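Local coordinates for protein phosphoacetylglucosamine mutase (PDB 5O9X) that interconverts N-acetylglucosamine 6-phosphate and N-acetylglucosamine 1-phosphate, acting as a phosphomutase of the alpha-D-phosphohexomutase superfamily, at residues A338-G342 against R514-E518; A476-L480 against S502-A506; P457-V461 against A525-A529; T361-L366 against V377-A381. The protein carries 1 engineered substitution. One frame throughout, in Å; residues are numbered along the deposited sequence.

Contact 1: residues A338-G342 against R514-E518; sequences AYANG and RVYAE. With G16 (1,6-di-O-phosphono-alpha-D-glucopyranose), chain B.
Two tyrosines show how a loop can be laid on a sheet of another domain. Segment 338-342 is a loop ending at the start of a helix; 514-518 is an extended strand, with CA atoms of Y339 and Y516 6.9 Å apart and those of N341 and E518 7.4 Å apart. R514, Y516 and E518 point toward the loop. Y339 (chi1 m) brings CE1 to 4.0 Å from Y516 CB and OH to 3.5 Å from R514 CB; a water joins Y339 OH to R514 O, and the hydroxyl is also hydrogen-bonded to R505 NH1. Domain III thereby rests on the C-terminal domain of the phosphohexomutase fold. Y516 (chi1 t) donates from OH to E518 OE1 at 2.6 Å. E518, chi1 p and chi2 t, accepts G342 N at OE1 (2.8 Å) and pairs with R501 in a salt bridge. N341 is the N-cap, OD1 capping S343 N while ND2 donates to L456 O. R514, chi1 m with chi2 and chi3 t, extends to the sugar bisphosphate, NE to O1P 2.8 Å and NH2 to O2P 2.9 Å.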
# COMPACT_ATOMS: atom_id res chain seq x y z
N ALA A 338 4.78 4.11 13.42
CA ALA A 338 4.37 4.54 14.76
C ALA A 338 2.88 4.22 14.97
O ALA A 338 2.47 4.13 16.13
CB ALA A 338 4.69 6.04 14.93
N TYR A 339 2.11 3.94 13.90
CA TYR A 339 0.69 3.61 14.05
C TYR A 339 0.55 2.16 14.54
O TYR A 339 -0.60 1.75 14.85
CB TYR A 339 -0.02 3.73 12.68
CG TYR A 339 -0.19 5.20 12.31
CD1 TYR A 339 -1.14 5.97 12.98
CD2 TYR A 339 0.69 5.81 11.44
CE1 TYR A 339 -1.29 7.31 12.71
CE2 TYR A 339 0.54 7.18 11.13
CZ TYR A 339 -0.43 7.91 11.83
OH TYR A 339 -0.55 9.27 11.62
N ALA A 340 1.63 1.36 14.53
CA ALA A 340 1.51 -0.01 15.02
C ALA A 340 1.14 -0.05 16.50
O ALA A 340 1.68 0.72 17.32
CB ALA A 340 2.82 -0.80 14.83
N ASN A 341 0.21 -0.91 16.85
CA ASN A 341 -0.16 -1.04 18.26
C ASN A 341 1.07 -1.48 19.09
O ASN A 341 1.84 -2.37 18.67
CB ASN A 341 -1.23 -2.12 18.39
CG ASN A 341 -1.92 -2.05 19.71
OD1 ASN A 341 -1.40 -2.58 20.70
ND2 ASN A 341 -3.04 -1.36 19.75
N GLY A 342 1.28 -0.84 20.25
CA GLY A 342 2.47 -1.16 21.09
C GLY A 342 2.51 -2.62 21.44
O GLY A 342 3.58 -3.12 21.64
N ARG A 514 -3.42 13.83 11.70
CA ARG A 514 -3.88 12.59 12.35
C ARG A 514 -3.38 12.52 13.77
O ARG A 514 -2.21 12.77 14.01
CB ARG A 514 -3.32 11.36 11.59
CG ARG A 514 -3.74 11.30 10.13
CD ARG A 514 -3.54 9.89 9.53
NE ARG A 514 -3.79 9.88 8.05
CZ ARG A 514 -5.01 9.95 7.49
NH1 ARG A 514 -6.11 10.13 8.27
NH2 ARG A 514 -5.10 9.89 6.12
N VAL A 515 -4.26 12.08 14.67
CA VAL A 515 -3.86 11.81 16.05
C VAL A 515 -4.07 10.33 16.29
O VAL A 515 -5.17 9.80 16.04
CB VAL A 515 -4.72 12.64 17.04
CG1 VAL A 515 -4.50 12.19 18.51
CG2 VAL A 515 -4.38 14.16 16.85
N TYR A 516 -3.06 9.73 16.89
CA TYR A 516 -3.19 8.34 17.33
C TYR A 516 -2.95 8.32 18.83
O TYR A 516 -2.06 9.04 19.34
CB TYR A 516 -2.07 7.55 16.60
CG TYR A 516 -1.97 6.11 17.14
CD1 TYR A 516 -2.87 5.14 16.69
CD2 TYR A 516 -1.06 5.77 18.20
CE1 TYR A 516 -2.83 3.79 17.20
CE2 TYR A 516 -1.02 4.42 18.72
CZ TYR A 516 -1.92 3.46 18.21
OH TYR A 516 -1.95 2.13 18.72
N ALA A 517 -3.71 7.49 19.57
CA ALA A 517 -3.41 7.29 20.97
C ALA A 517 -3.66 5.81 21.28
O ALA A 517 -4.60 5.25 20.76
CB ALA A 517 -4.23 8.21 21.88
N GLU A 518 -2.85 5.25 22.15
CA GLU A 518 -3.11 3.97 22.76
C GLU A 518 -2.90 4.11 24.30
O GLU A 518 -2.15 4.98 24.77
CB GLU A 518 -2.25 2.87 22.15
CG GLU A 518 -0.74 3.10 22.35
CD GLU A 518 0.14 2.06 21.67
OE1 GLU A 518 -0.33 1.47 20.63
OE2 GLU A 518 1.32 1.89 22.12
C1 G16 B . -1.29 5.84 1.38
C2 G16 B . 0.12 5.27 1.51
C3 G16 B . 0.28 4.54 2.88
C4 G16 B . -0.05 5.40 4.09
C5 G16 B . -1.47 5.93 3.90
C6 G16 B . -1.86 7.04 4.86
O1 G16 B . -2.23 4.76 1.40
O2 G16 B . 0.50 4.38 0.41
O3 G16 B . 1.55 4.01 2.91
O4 G16 B . -0.02 4.70 5.40
O5 G16 B . -1.62 6.64 2.65
O6 G16 B . -0.90 8.17 4.64
P G16 B . -1.13 9.55 5.45
O1P G16 B . -1.29 9.22 6.96
O2P G16 B . -2.45 10.18 4.95
O3P G16 B . 0.03 10.51 5.10
P' G16 B . -3.26 4.45 0.17
O1X G16 B . -2.53 4.80 -1.16
O2X G16 B . -4.43 5.48 0.30
O3X G16 B . -3.82 3.09 0.35
O HOH W 1 -0.95 10.41 14.09
O HOH W 2 -4.01 -0.16 17.50

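Contact 2: residues A476-L480 against S502-A506; sequences AERKL and SFARA. With G16 (1,6-di-O-phosphono-alpha-D-glucopyranose), chain B.
Two successive residues with positive phi, A476 (54°/41°) and E477 (58°/21°), turn the chain just before a classic beta bulge in which R478 and K479 both face Y474. From K479 the chain is extended through L480, as is the whole of 502-506. The CA atoms of R478 and F503 lie 5.7 Å apart, those of E477 and R505 6.8 Å, and water mediates between the backbones: one molecule donates to E477 O and A504 O at 2.7 and 2.8 Å. E477, chi1 m and chi2 t, forms a salt bridge from OE2 to R505 NE at 3.2 Å, while its OE1 accepts the backbone N of T361. In this C-terminal domain of the phosphohexomutase family, R505 is part of the phosphate-binding site: with chi1 p, chi2 t and chi3 m, it gives NH1 to O1P (2.8 Å) and NH2 to O3P (2.9 Å) of the bound glucose 1,6-bisphosphate. F503, also chi1 p, sets CD2 3.5 Å from E477 O. L480 (chi1 m, chi2 t) places CD1 4.1 Å from A504 CB.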
# COMPACT_ATOMS: atom_id res chain seq x y z
N ALA A 476 10.93 9.06 13.02
CA ALA A 476 9.87 8.20 12.43
C ALA A 476 8.50 8.86 12.71
O ALA A 476 7.48 8.20 12.99
CB ALA A 476 10.00 6.71 12.93
N GLU A 477 8.51 10.19 12.56
CA GLU A 477 7.36 11.05 12.72
C GLU A 477 6.68 10.98 14.14
O GLU A 477 5.51 11.31 14.27
CB GLU A 477 6.36 10.85 11.56
CG GLU A 477 7.00 11.16 10.18
CD GLU A 477 6.05 10.77 9.07
OE1 GLU A 477 5.67 9.57 9.04
OE2 GLU A 477 5.51 11.65 8.41
N ARG A 478 7.40 10.51 15.16
CA ARG A 478 6.82 10.30 16.50
C ARG A 478 6.84 11.58 17.38
O ARG A 478 6.24 11.60 18.45
CB ARG A 478 7.45 9.08 17.26
CG ARG A 478 7.17 7.78 16.49
CD ARG A 478 7.95 6.58 17.05
NE ARG A 478 9.38 6.67 16.69
CZ ARG A 478 10.21 5.66 16.95
NH1 ARG A 478 9.73 4.54 17.50
NH2 ARG A 478 11.49 5.74 16.65
N LYS A 479 7.53 12.63 16.92
CA LYS A 479 7.60 13.90 17.69
C LYS A 479 7.37 15.05 16.73
O LYS A 479 7.85 14.98 15.61
CB LYS A 479 8.97 14.00 18.40
CG LYS A 479 9.14 12.92 19.50
CD LYS A 479 10.64 12.91 19.89
CE LYS A 479 10.97 12.12 21.16
NZ LYS A 479 10.46 10.72 21.05
N LEU A 480 6.72 16.12 17.22
CA LEU A 480 6.55 17.38 16.47
C LEU A 480 7.66 18.38 16.80
O LEU A 480 7.93 18.69 17.99
CB LEU A 480 5.18 18.01 16.78
CG LEU A 480 4.08 17.22 16.08
CD1 LEU A 480 2.75 17.67 16.69
CD2 LEU A 480 4.09 17.41 14.56
N SER A 502 0.91 8.64 22.42
CA SER A 502 0.15 9.40 21.42
C SER A 502 1.07 10.20 20.56
O SER A 502 2.11 10.67 21.03
CB SER A 502 -0.98 10.26 22.08
OG SER A 502 -1.74 10.93 21.07
N PHE A 503 0.74 10.33 19.26
CA PHE A 503 1.51 11.23 18.40
C PHE A 503 0.57 11.86 17.36
O PHE A 503 -0.43 11.28 17.02
CB PHE A 503 2.70 10.59 17.71
CG PHE A 503 2.31 9.56 16.68
CD1 PHE A 503 1.84 8.25 17.09
CD2 PHE A 503 2.48 9.83 15.32
CE1 PHE A 503 1.47 7.28 16.11
CE2 PHE A 503 2.11 8.84 14.35
CZ PHE A 503 1.56 7.61 14.75
N ALA A 504 0.93 13.05 16.88
CA ALA A 504 0.17 13.77 15.85
C ALA A 504 1.08 14.08 14.65
O ALA A 504 2.25 14.48 14.82
CB ALA A 504 -0.38 15.11 16.45
N ARG A 505 0.54 14.01 13.41
CA ARG A 505 1.38 14.35 12.25
C ARG A 505 0.40 14.69 11.13
O ARG A 505 -0.76 14.19 11.10
CB ARG A 505 2.28 13.22 11.75
CG ARG A 505 1.54 11.87 11.58
CD ARG A 505 2.44 10.78 10.93
NE ARG A 505 2.58 10.98 9.48
CZ ARG A 505 1.65 10.66 8.55
NH1 ARG A 505 0.43 10.18 8.88
NH2 ARG A 505 1.92 10.85 7.27
N ALA A 506 0.88 15.54 10.23
CA ALA A 506 0.11 15.95 9.02
C ALA A 506 -0.02 14.72 8.13
O ALA A 506 0.95 13.92 7.93
CB ALA A 506 0.89 17.05 8.26
C1 G16 B . -1.29 5.84 1.38
C2 G16 B . 0.12 5.27 1.51
C3 G16 B . 0.28 4.54 2.88
C4 G16 B . -0.05 5.40 4.09
C5 G16 B . -1.47 5.93 3.90
C6 G16 B . -1.86 7.04 4.86
O1 G16 B . -2.23 4.76 1.40
O2 G16 B . 0.50 4.38 0.41
O3 G16 B . 1.55 4.01 2.91
O4 G16 B . -0.02 4.70 5.40
O5 G16 B . -1.62 6.64 2.65
O6 G16 B . -0.90 8.17 4.64
P G16 B . -1.13 9.55 5.45
O1P G16 B . -1.29 9.22 6.96
O2P G16 B . -2.45 10.18 4.95
O3P G16 B . 0.03 10.51 5.10
P' G16 B . -3.26 4.45 0.17
O1X G16 B . -2.53 4.80 -1.16
O2X G16 B . -4.43 5.48 0.30
O3X G16 B . -3.82 3.09 0.35
O HOH W 3 4.73 13.45 15.67
O HOH W 4 4.38 14.29 8.49
O HOH W 5 4.49 11.84 20.60

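Contact 3: residues P457-V461 against A525-A529; sequences PSRLV and ADDLA
Strand 458-461 and helix 525-529 run nearly parallel, their short axes 7.5 Å apart at closest approach and crossing at -27°. P457 precedes the strand in an extended conformation, and the helix has regular angles, with A529 N bonded to A525 O at 3.0 Å. The CA atoms of S458 and A525 are 5.6 Å apart, those of R459 and D526 6.3 Å. Small residues permit this close approach: A525 CB lies 3.4 Å from P457 O and 4.2 Å from P457 CB, and one helical turn later A529 CB touches R459 CG at 3.5 Å and V461 CG2 at 4.0 Å. R459 (chi1 t, chi2 and chi3 p) folds over the helix so that NE reaches D526 OD1 at 2.9 Å, a salt bridge whose hydrogen bond is weak; D526 (chi1 m) also pairs with R522. Such helix-on-antiparallel-sheet packing characterises this alpha+beta, TBP-like C-terminal domain. Outer strand 458-463 is hydrogen-bonded to central strand 513-518, and helix 522-539 packs on the sheet's face, A529 and L528 on A517, L528 also against S502 of strand 501-506.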
# COMPACT_ATOMS: atom_id res chain seq x y z
N PRO A 457 -5.97 -0.90 23.79
CA PRO A 457 -7.05 -0.04 23.27
C PRO A 457 -6.43 1.16 22.59
O PRO A 457 -5.48 1.75 23.14
CB PRO A 457 -7.82 0.36 24.55
CG PRO A 457 -7.74 -0.97 25.37
CD PRO A 457 -6.27 -1.39 25.16
N SER A 458 -6.90 1.48 21.39
CA SER A 458 -6.33 2.62 20.65
C SER A 458 -7.40 3.41 19.94
O SER A 458 -8.59 2.98 19.84
CB SER A 458 -5.29 2.11 19.64
OG SER A 458 -5.94 1.39 18.59
N ARG A 459 -6.99 4.55 19.39
CA ARG A 459 -7.98 5.46 18.80
C ARG A 459 -7.28 6.33 17.80
O ARG A 459 -6.19 6.80 18.08
CB ARG A 459 -8.60 6.33 19.96
CG ARG A 459 -9.48 7.48 19.50
CD ARG A 459 -10.81 7.07 18.95
NE ARG A 459 -11.52 6.13 19.88
CZ ARG A 459 -12.82 5.87 19.84
NH1 ARG A 459 -13.58 6.50 18.95
NH2 ARG A 459 -13.38 4.97 20.66
N LEU A 460 -7.92 6.53 16.63
CA LEU A 460 -7.46 7.54 15.64
C LEU A 460 -8.43 8.69 15.62
O LEU A 460 -9.67 8.47 15.69
CB LEU A 460 -7.41 6.94 14.21
CG LEU A 460 -6.20 5.99 13.96
CD1 LEU A 460 -6.42 5.06 12.76
CD2 LEU A 460 -4.83 6.72 13.83
N VAL A 461 -7.93 9.93 15.54
CA VAL A 461 -8.83 11.11 15.35
C VAL A 461 -8.28 11.93 14.20
O VAL A 461 -7.07 12.29 14.22
CB VAL A 461 -8.82 12.04 16.60
CG1 VAL A 461 -9.84 13.23 16.43
CG2 VAL A 461 -9.16 11.25 17.83
N ALA A 525 -7.41 5.42 26.61
CA ALA A 525 -6.99 5.72 25.21
C ALA A 525 -7.89 6.79 24.62
O ALA A 525 -7.42 7.64 23.88
CB ALA A 525 -7.04 4.47 24.35
N ASP A 526 -9.22 6.71 24.87
CA ASP A 526 -10.11 7.72 24.30
C ASP A 526 -9.85 9.11 24.89
O ASP A 526 -9.93 10.12 24.18
CB ASP A 526 -11.57 7.29 24.62
CG ASP A 526 -12.05 6.11 23.72
OD1 ASP A 526 -11.38 5.81 22.73
OD2 ASP A 526 -13.07 5.50 23.99
N ASP A 527 -9.55 9.14 26.19
CA ASP A 527 -9.28 10.44 26.84
C ASP A 527 -8.00 11.07 26.30
O ASP A 527 -7.95 12.25 25.96
CB ASP A 527 -9.14 10.21 28.34
CG ASP A 527 -9.20 11.51 29.15
OD1 ASP A 527 -9.97 12.38 28.71
OD2 ASP A 527 -8.48 11.60 30.20
N LEU A 528 -6.97 10.24 26.16
CA LEU A 528 -5.68 10.74 25.66
C LEU A 528 -5.87 11.25 24.23
O LEU A 528 -5.43 12.36 23.88
CB LEU A 528 -4.64 9.60 25.72
CG LEU A 528 -3.26 9.97 25.14
CD1 LEU A 528 -2.59 11.25 25.67
CD2 LEU A 528 -2.33 8.72 25.42
N ALA A 529 -6.58 10.48 23.40
CA ALA A 529 -6.75 10.87 21.98
C ALA A 529 -7.52 12.20 21.91
O ALA A 529 -7.16 13.06 21.13
CB ALA A 529 -7.56 9.81 21.24

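Contact 4: residues T361-L366 against V377-A381; sequences TGVKHL and VYFEA. With G16 (1,6-di-O-phosphono-alpha-D-glucopyranose), chain B.
L366 lies against the ring of Y378, its CB 3.5 Å from Y378 CD1 and its C atom over one face of the ring, while V363 CG1 approaches the ring edge, 4.3 Å from CE1. Y378 takes chi1 p, and L366 takes chi1 m and chi2 p, a pairing that turns L366 CD2 to within 3.6 Å of F379 O and 3.8 Å of E380 CG. The backbone of 361-366 passes from an extended T361 through G362, at the N-cap, into the helix that starts at V363; at the phi/psi of G362 (120°/125°) a CB would jam against T361 O, which calls for glycine. Across from it, 377-379 is strand and E380 continues extended. CA atoms of L366 and Y378 are 6.2 Å apart, those of T361 and E380 7.8 Å. E380, just after strand 375-379, opens the family's domain III sugar-binding loop, consistent with a role in recognising the sugar. With chi1 m and chi2 t, it accepts G362 N at OE2 (3.1 Å), tying the backbone before the helix to the carboxylate that takes two hydroxyls of the bound bisphosphate: O3 donates to OE1 in a very short 2.5 Å bond and O4 to OE2 at 2.8 Å. V363 N donates to O3 at 3.2 Å. A water lies 2.8 Å from T361 OG1 and donates to E380 OE2 at 2.6 Å. T361 CG2 packs 3.5 Å from O4.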
# COMPACT_ATOMS: atom_id res chain seq x y z
N THR A 361 5.64 6.95 7.88
CA THR A 361 4.47 6.48 7.17
C THR A 361 4.71 6.53 5.66
O THR A 361 5.31 7.51 5.14
CB THR A 361 3.25 7.30 7.58
OG1 THR A 361 2.82 6.77 8.83
CG2 THR A 361 2.08 7.18 6.60
N GLY A 362 4.25 5.48 4.98
CA GLY A 362 4.30 5.47 3.49
C GLY A 362 5.16 4.24 3.11
O GLY A 362 6.32 4.12 3.51
N VAL A 363 4.60 3.35 2.28
CA VAL A 363 5.25 2.11 1.83
C VAL A 363 6.73 2.28 1.34
O VAL A 363 7.60 1.46 1.60
CB VAL A 363 4.41 1.46 0.65
CG1 VAL A 363 5.07 0.17 0.16
CG2 VAL A 363 3.01 1.13 1.12
N LYS A 364 7.01 3.36 0.66
CA LYS A 364 8.34 3.62 0.17
C LYS A 364 9.37 3.53 1.30
O LYS A 364 10.41 2.87 1.18
CB LYS A 364 8.35 4.99 -0.59
CG LYS A 364 8.00 6.25 0.28
CD LYS A 364 7.35 7.40 -0.54
CE LYS A 364 7.43 8.80 0.09
NZ LYS A 364 6.69 9.90 -0.69
N HIS A 365 9.08 4.17 2.44
CA HIS A 365 9.95 4.11 3.61
C HIS A 365 10.06 2.72 4.24
O HIS A 365 11.15 2.33 4.75
CB HIS A 365 9.43 5.11 4.66
CG HIS A 365 9.38 6.51 4.12
ND1 HIS A 365 10.51 7.19 3.72
CD2 HIS A 365 8.34 7.35 3.93
CE1 HIS A 365 10.17 8.40 3.30
NE2 HIS A 365 8.85 8.52 3.40
N LEU A 366 8.93 2.00 4.32
CA LEU A 366 9.02 0.67 4.94
C LEU A 366 9.85 -0.27 4.07
O LEU A 366 10.59 -1.08 4.63
CB LEU A 366 7.62 -0.02 5.17
CG LEU A 366 6.82 0.60 6.35
CD1 LEU A 366 6.02 1.88 5.97
CD2 LEU A 366 5.77 -0.45 6.81
N VAL A 377 9.81 -8.30 6.71
CA VAL A 377 8.34 -8.36 6.72
C VAL A 377 7.95 -6.90 6.98
O VAL A 377 8.40 -6.30 7.98
CB VAL A 377 7.82 -9.24 7.84
CG1 VAL A 377 6.27 -9.18 7.92
CG2 VAL A 377 8.28 -10.67 7.60
N TYR A 378 7.14 -6.29 6.10
CA TYR A 378 6.70 -4.92 6.44
C TYR A 378 5.22 -4.64 6.16
O TYR A 378 4.76 -4.82 5.05
CB TYR A 378 7.59 -3.88 5.78
CG TYR A 378 7.70 -3.92 4.27
CD1 TYR A 378 6.96 -3.02 3.43
CD2 TYR A 378 8.56 -4.83 3.68
CE1 TYR A 378 7.13 -3.09 2.02
CE2 TYR A 378 8.71 -4.91 2.30
CZ TYR A 378 8.05 -4.03 1.51
OH TYR A 378 8.32 -4.21 0.18
N PHE A 379 4.49 -4.27 7.20
CA PHE A 379 3.07 -3.86 7.09
C PHE A 379 2.83 -2.53 7.81
O PHE A 379 3.46 -2.33 8.84
CB PHE A 379 2.13 -4.97 7.63
CG PHE A 379 1.92 -6.10 6.64
CD1 PHE A 379 0.76 -6.17 5.90
CD2 PHE A 379 2.92 -7.09 6.46
CE1 PHE A 379 0.55 -7.18 4.96
CE2 PHE A 379 2.75 -8.12 5.52
CZ PHE A 379 1.53 -8.15 4.79
N GLU A 380 1.89 -1.70 7.34
CA GLU A 380 1.37 -0.63 8.12
C GLU A 380 0.13 -1.17 8.76
O GLU A 380 -0.47 -2.11 8.19
CB GLU A 380 1.05 0.58 7.21
CG GLU A 380 2.36 1.14 6.65
CD GLU A 380 2.11 2.35 5.76
OE1 GLU A 380 1.71 2.17 4.59
OE2 GLU A 380 2.31 3.46 6.23
N ALA A 381 -0.24 -0.63 9.94
CA ALA A 381 -1.44 -1.08 10.65
C ALA A 381 -2.68 -1.05 9.75
O ALA A 381 -3.60 -1.84 9.95
CB ALA A 381 -1.64 -0.20 11.96
C1 G16 B . -1.29 5.84 1.38
C2 G16 B . 0.12 5.27 1.51
C3 G16 B . 0.28 4.54 2.88
C4 G16 B . -0.05 5.40 4.09
C5 G16 B . -1.47 5.93 3.90
C6 G16 B . -1.86 7.04 4.86
O1 G16 B . -2.23 4.76 1.40
O2 G16 B . 0.50 4.38 0.41
O3 G16 B . 1.55 4.01 2.91
O4 G16 B . -0.02 4.70 5.40
O5 G16 B . -1.62 6.64 2.65
O6 G16 B . -0.90 8.17 4.64
P G16 B . -1.13 9.55 5.45
O1P G16 B . -1.29 9.22 6.96
O2P G16 B . -2.45 10.18 4.95
O3P G16 B . 0.03 10.51 5.10
P' G16 B . -3.26 4.45 0.17
O1X G16 B . -2.53 4.80 -1.16
O2X G16 B . -4.43 5.48 0.30
O3X G16 B . -3.82 3.09 0.35
O HOH W 6 1.82 4.14 8.68

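Contacts 1, 2 and 4 are buried and all touch the bound bisphosphate, yet they read different parts of it: contact 4 holds the sugar hydroxyls with a carboxylate and backbone amide, whereas contacts 1 and 2 grip one phosphate with arginines from neighbouring strands. Contact 3, partly exposed and away from the ligand, relies on alanine packing and a surface ion pair. The first three contacts share one three-stranded sheet: strand 513-518 is central, with 501-506 of contact 2 and 458-463 of contact 3 on its two sides. Contact 1 joins this sheet to domain III, and E477 of contact 2 makes a second link there through T361 of contact 4. Contacts 3 and 4 do not touch.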